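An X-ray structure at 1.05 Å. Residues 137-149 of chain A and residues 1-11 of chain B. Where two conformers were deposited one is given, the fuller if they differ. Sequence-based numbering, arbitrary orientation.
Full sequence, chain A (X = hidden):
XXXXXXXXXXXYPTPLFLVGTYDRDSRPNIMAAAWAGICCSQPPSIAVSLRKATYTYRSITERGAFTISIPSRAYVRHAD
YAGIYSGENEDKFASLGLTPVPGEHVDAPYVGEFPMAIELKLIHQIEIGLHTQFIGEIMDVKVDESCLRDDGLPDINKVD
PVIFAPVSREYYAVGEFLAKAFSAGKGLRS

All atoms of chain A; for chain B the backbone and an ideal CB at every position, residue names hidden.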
# COMPACT_ATOMS: atom_id res chain seq x y z
N GLU A 137 -9.24 12.72 -3.22
CA GLU A 137 -10.21 12.11 -4.11
C GLU A 137 -9.56 11.98 -5.48
O GLU A 137 -9.05 12.94 -6.04
CB GLU A 137 -11.47 12.94 -4.23
CG GLU A 137 -12.48 12.36 -5.18
CD GLU A 137 -13.82 13.07 -5.24
OE1 GLU A 137 -14.09 13.94 -4.36
OE2 GLU A 137 -14.61 12.76 -6.18
N ILE A 138 -9.59 10.79 -6.05
CA ILE A 138 -9.09 10.52 -7.38
C ILE A 138 -10.05 11.09 -8.41
O ILE A 138 -11.20 10.67 -8.51
CB ILE A 138 -8.93 8.99 -7.61
CG1 ILE A 138 -7.94 8.39 -6.63
CG2 ILE A 138 -8.56 8.70 -9.04
CD1 ILE A 138 -7.88 6.85 -6.62
N MET A 139 -9.55 12.06 -9.17
CA MET A 139 -10.31 12.72 -10.22
C MET A 139 -10.06 12.11 -11.57
O MET A 139 -10.93 12.18 -12.47
CB MET A 139 -10.02 14.25 -10.22
CG MET A 139 -10.16 14.91 -8.88
SD MET A 139 -11.69 14.58 -7.98
CE MET A 139 -12.84 15.41 -9.03
N ASP A 140 -8.87 11.53 -11.79
CA ASP A 140 -8.51 10.89 -13.05
C ASP A 140 -7.30 10.05 -12.83
O ASP A 140 -6.42 10.37 -12.03
CB ASP A 140 -8.19 11.94 -14.14
CG ASP A 140 -8.17 11.39 -15.54
OD1 ASP A 140 -8.88 10.40 -15.82
OD2 ASP A 140 -7.48 11.95 -16.41
N VAL A 141 -7.24 8.94 -13.53
CA VAL A 141 -6.06 8.09 -13.64
C VAL A 141 -5.66 8.04 -15.13
O VAL A 141 -6.48 7.69 -15.98
CB VAL A 141 -6.37 6.68 -13.12
CG1 VAL A 141 -5.13 5.80 -13.32
CG2 VAL A 141 -6.87 6.70 -11.69
N LYS A 142 -4.44 8.43 -15.42
CA LYS A 142 -3.89 8.50 -16.76
C LYS A 142 -2.80 7.48 -16.93
O LYS A 142 -1.90 7.39 -16.09
CB LYS A 142 -3.32 9.91 -17.07
CG LYS A 142 -4.41 10.96 -17.32
CD LYS A 142 -3.74 12.21 -17.90
CE LYS A 142 -4.02 13.44 -17.09
NZ LYS A 142 -5.48 13.71 -16.95
N VAL A 143 -2.86 6.74 -18.01
CA VAL A 143 -1.86 5.66 -18.26
C VAL A 143 -1.40 5.76 -19.68
O VAL A 143 -2.18 5.95 -20.61
CB VAL A 143 -2.50 4.31 -17.94
CG1 VAL A 143 -1.49 3.19 -18.24
CG2 VAL A 143 -2.97 4.21 -16.50
N ASP A 144 -0.12 5.57 -19.90
CA ASP A 144 0.45 5.49 -21.26
C ASP A 144 -0.33 4.46 -22.08
O ASP A 144 -0.58 3.32 -21.64
CB ASP A 144 1.92 5.12 -21.17
CG ASP A 144 2.92 6.17 -20.78
OD1 ASP A 144 2.49 7.33 -20.74
OD2 ASP A 144 4.09 5.87 -20.52
N GLU A 145 -0.67 4.84 -23.31
CA GLU A 145 -1.41 3.91 -24.16
C GLU A 145 -0.66 2.58 -24.35
O GLU A 145 -1.30 1.55 -24.48
CB GLU A 145 -1.60 4.51 -25.54
CG GLU A 145 -2.25 5.88 -25.58
CD GLU A 145 -2.20 6.48 -26.98
OE1 GLU A 145 -3.20 7.18 -27.25
OE2 GLU A 145 -1.26 6.30 -27.77
N SER A 146 0.66 2.62 -24.39
CA SER A 146 1.47 1.44 -24.62
C SER A 146 1.33 0.43 -23.49
O SER A 146 1.69 -0.71 -23.71
CB SER A 146 2.93 1.87 -24.75
OG SER A 146 3.43 2.46 -23.53
N CYS A 147 0.81 0.90 -22.35
CA CYS A 147 0.68 0.09 -21.15
C CYS A 147 -0.73 -0.46 -20.92
O CYS A 147 -0.93 -1.13 -19.91
CB CYS A 147 1.14 0.92 -19.96
SG CYS A 147 2.87 1.30 -19.90
N LEU A 148 -1.66 -0.26 -21.84
CA LEU A 148 -3.00 -0.71 -21.68
C LEU A 148 -3.23 -2.02 -22.43
O LEU A 148 -2.68 -2.28 -23.50
CB LEU A 148 -3.98 0.33 -22.19
CG LEU A 148 -3.96 1.68 -21.44
CD1 LEU A 148 -4.87 2.69 -22.13
CD2 LEU A 148 -4.31 1.45 -19.97
N ARG A 149 -4.11 -2.81 -21.82
CA ARG A 149 -4.61 -4.04 -22.48
C ARG A 149 -5.74 -3.68 -23.44
O ARG A 149 -6.29 -2.57 -23.44
CB ARG A 149 -5.13 -5.06 -21.45
CG ARG A 149 -4.25 -5.31 -20.28
CD ARG A 149 -4.79 -6.22 -19.22
NE ARG A 149 -6.17 -6.00 -18.81
CZ ARG A 149 -6.65 -6.72 -17.80
NH1 ARG A 149 -5.90 -7.57 -17.12
NH2 ARG A 149 -7.90 -6.55 -17.45
N UNK B 1 2.01 8.92 -25.35
CA UNK B 1 0.75 9.58 -25.01
C UNK B 1 -0.07 8.93 -23.88
O UNK B 1 -0.14 7.70 -24.01
CB UNK B 1 -0.12 9.64 -26.27
N UNK B 2 -0.67 9.66 -22.94
CA UNK B 2 -1.53 9.06 -21.92
C UNK B 2 -3.00 9.01 -22.31
O UNK B 2 -3.48 9.87 -23.06
CB UNK B 2 -1.39 9.83 -20.61
N UNK B 3 -3.71 8.03 -21.83
CA UNK B 3 -5.15 7.91 -21.93
C UNK B 3 -5.75 8.07 -20.54
O UNK B 3 -5.23 7.54 -19.56
CB UNK B 3 -5.55 6.57 -22.55
N UNK B 4 -6.87 8.79 -20.43
CA UNK B 4 -7.62 8.91 -19.21
C UNK B 4 -8.53 7.70 -19.00
O UNK B 4 -9.32 7.33 -19.89
CB UNK B 4 -8.44 10.20 -19.22
N UNK B 5 -8.37 7.04 -17.87
CA UNK B 5 -9.23 5.96 -17.42
C UNK B 5 -10.34 6.43 -16.48
O UNK B 5 -11.18 5.63 -16.06
CB UNK B 5 -8.39 4.89 -16.72
N UNK B 6 -10.37 7.72 -16.13
CA UNK B 6 -11.41 8.26 -15.28
C UNK B 6 -11.10 8.03 -13.78
O UNK B 6 -9.99 7.72 -13.39
CB UNK B 6 -12.75 7.63 -15.65
N UNK B 7 -12.12 8.25 -12.98
CA UNK B 7 -11.98 8.26 -11.54
C UNK B 7 -12.14 6.84 -11.04
O UNK B 7 -13.26 6.37 -10.77
CB UNK B 7 -13.00 9.20 -10.89
N UNK B 8 -11.08 6.06 -10.94
CA UNK B 8 -11.08 4.70 -10.54
C UNK B 8 -10.11 4.46 -9.42
O UNK B 8 -9.12 5.15 -9.29
CB UNK B 8 -10.76 3.80 -11.73
N UNK B 9 -10.38 3.43 -8.60
CA UNK B 9 -9.48 2.99 -7.55
C UNK B 9 -8.33 2.18 -8.15
O UNK B 9 -8.32 0.93 -8.06
CB UNK B 9 -10.24 2.17 -6.51
N UNK B 10 -7.42 2.88 -8.79
CA UNK B 10 -6.37 2.27 -9.59
C UNK B 10 -5.04 2.85 -9.20
O UNK B 10 -4.75 4.02 -9.44
CB UNK B 10 -6.62 2.47 -11.09
N UNK B 11 -4.21 2.03 -8.59
CA UNK B 11 -2.86 2.35 -8.18
C UNK B 11 -2.10 1.04 -8.00
O UNK B 11 -2.74 0.01 -7.78
CB UNK B 11 -2.85 3.18 -6.90

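The N-terminal segment of chain B runs antiparallel to strand 137-144 of chain A.

At position 1 the carbonyl O accepts a hydrogen bond from Glu A145 N (3.0 Å), whatever the side chain. CA-to-CB points sideways, its ideal CB 3.8 Å from Glu A145 OE2; a flexible or basic residue would suit. It is Met B1, whose end leads away from chain A.

Position 2 sits beside Asp A144, its ideal CB 4.0 Å from Lys A142 CB. The nearby carboxylate invites a long basic chain, lysine or arginine, though a polar one could also reach. Lys B2 NZ forms a salt bridge with Asp A144 OD1 at 2.9 Å.

Position 3 is the hydrogen-bonded partner of Val A143: its N donates to Val A143 O and its O accepts from Val A143 N, both at 2.9 Å. The ideal CB lies 4.0 Å from Leu A148 CD1, with Glu A145 CG at 4.5 Å, so an aliphatic residue or a long amphipathic one fits. The aliphatic part of Lys B3 packs on the leucine (CD to Leu A148 CD1, 3.6 Å), while its end leads away.

At position 4 the ideal CB is 3.4 Å from Asp A140 OD1, an acceptor so near that a short donor, serine or threonine, is favoured. Ser B4 OG donates to Asp A140 OD1 at 2.6 Å; the other carboxylate oxygen, OD2, is held by Lys A142 NZ at 2.7 Å.

Position 5 donates its N to Val A141 O (2.8 Å). Val A143 and Leu A148 offer an apolar surface suited to leucine, isoleucine or methionine. Leu B5 places CD2 4.2 Å from Val A143 CG2 and CD1 4.2 Å from Leu A148 CD2.

Position 6 has phi/psi of 84/-166°, where a CB would jam against the preceding carbonyl O; glycine is called for. Gly B6 makes weak hydrogen bonds, N to Asp A140 OD1 (3.1 Å) and O from Val A141 N (3.0 Å).

At position 7 CA-to-CB points sideways, the ideal CB 3.3 Å from Ile A138 O; a small residue is comfortable, and a longer one could lead away from that carbonyl. It is Ala B7.

At positions 8 and 9 chain A offers the side chains little, so many residues would suit; the backbone O of 8 lies 3.4 Å from Ile A138 CD1. Arg B8 turns back, NE donating to Leu B5 O (2.8 Å); Thr B9 points away.

Position 10 points toward Val A141, suiting an aliphatic residue; Leu B10 CD2 lies 4.1 Å from Val A141 CG1. Position 11 has nothing of this stretch near its ideal CB, so the contact selects no residue; it is Ala B11.

Chain B 1-11: MKKSLGARTLA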
# COMPACT_ATOMS: atom_id res chain seq x y z
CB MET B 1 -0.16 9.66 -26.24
CG MET B 1 -1.29 10.56 -25.77
SD MET B 1 -1.08 12.27 -26.00
CE MET B 1 -0.48 12.69 -27.62
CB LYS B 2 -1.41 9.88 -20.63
CG LYS B 2 -0.02 9.74 -20.08
CD LYS B 2 0.16 9.75 -18.63
CE LYS B 2 1.45 9.24 -18.06
NZ LYS B 2 2.66 9.59 -18.86
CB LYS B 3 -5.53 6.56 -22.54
CG LYS B 3 -7.04 6.32 -22.70
CD LYS B 3 -7.29 5.03 -23.47
CE LYS B 3 -8.70 4.93 -23.99
NZ LYS B 3 -9.49 6.22 -23.95
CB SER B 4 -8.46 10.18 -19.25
OG SER B 4 -9.50 10.13 -18.31
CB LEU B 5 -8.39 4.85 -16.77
CG LEU B 5 -7.76 3.86 -17.72
CD1 LEU B 5 -6.91 4.48 -18.83
CD2 LEU B 5 -6.93 2.82 -16.98
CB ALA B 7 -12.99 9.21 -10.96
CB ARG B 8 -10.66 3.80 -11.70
CG ARG B 8 -11.41 3.94 -13.00
CD ARG B 8 -10.79 2.90 -13.98
NE ARG B 8 -11.63 2.95 -15.21
CZ ARG B 8 -12.59 2.11 -15.53
NH1 ARG B 8 -12.93 1.07 -14.79
NH2 ARG B 8 -13.30 2.24 -16.65
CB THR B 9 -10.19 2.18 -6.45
OG1 THR B 9 -10.88 1.08 -7.08
CG2 THR B 9 -11.18 3.02 -5.72
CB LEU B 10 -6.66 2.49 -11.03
CG LEU B 10 -5.90 1.78 -12.10
CD1 LEU B 10 -5.71 0.31 -11.85
CD2 LEU B 10 -6.64 2.00 -13.47
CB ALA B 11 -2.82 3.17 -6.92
O HOH W 1 -4.61 8.82 -25.57
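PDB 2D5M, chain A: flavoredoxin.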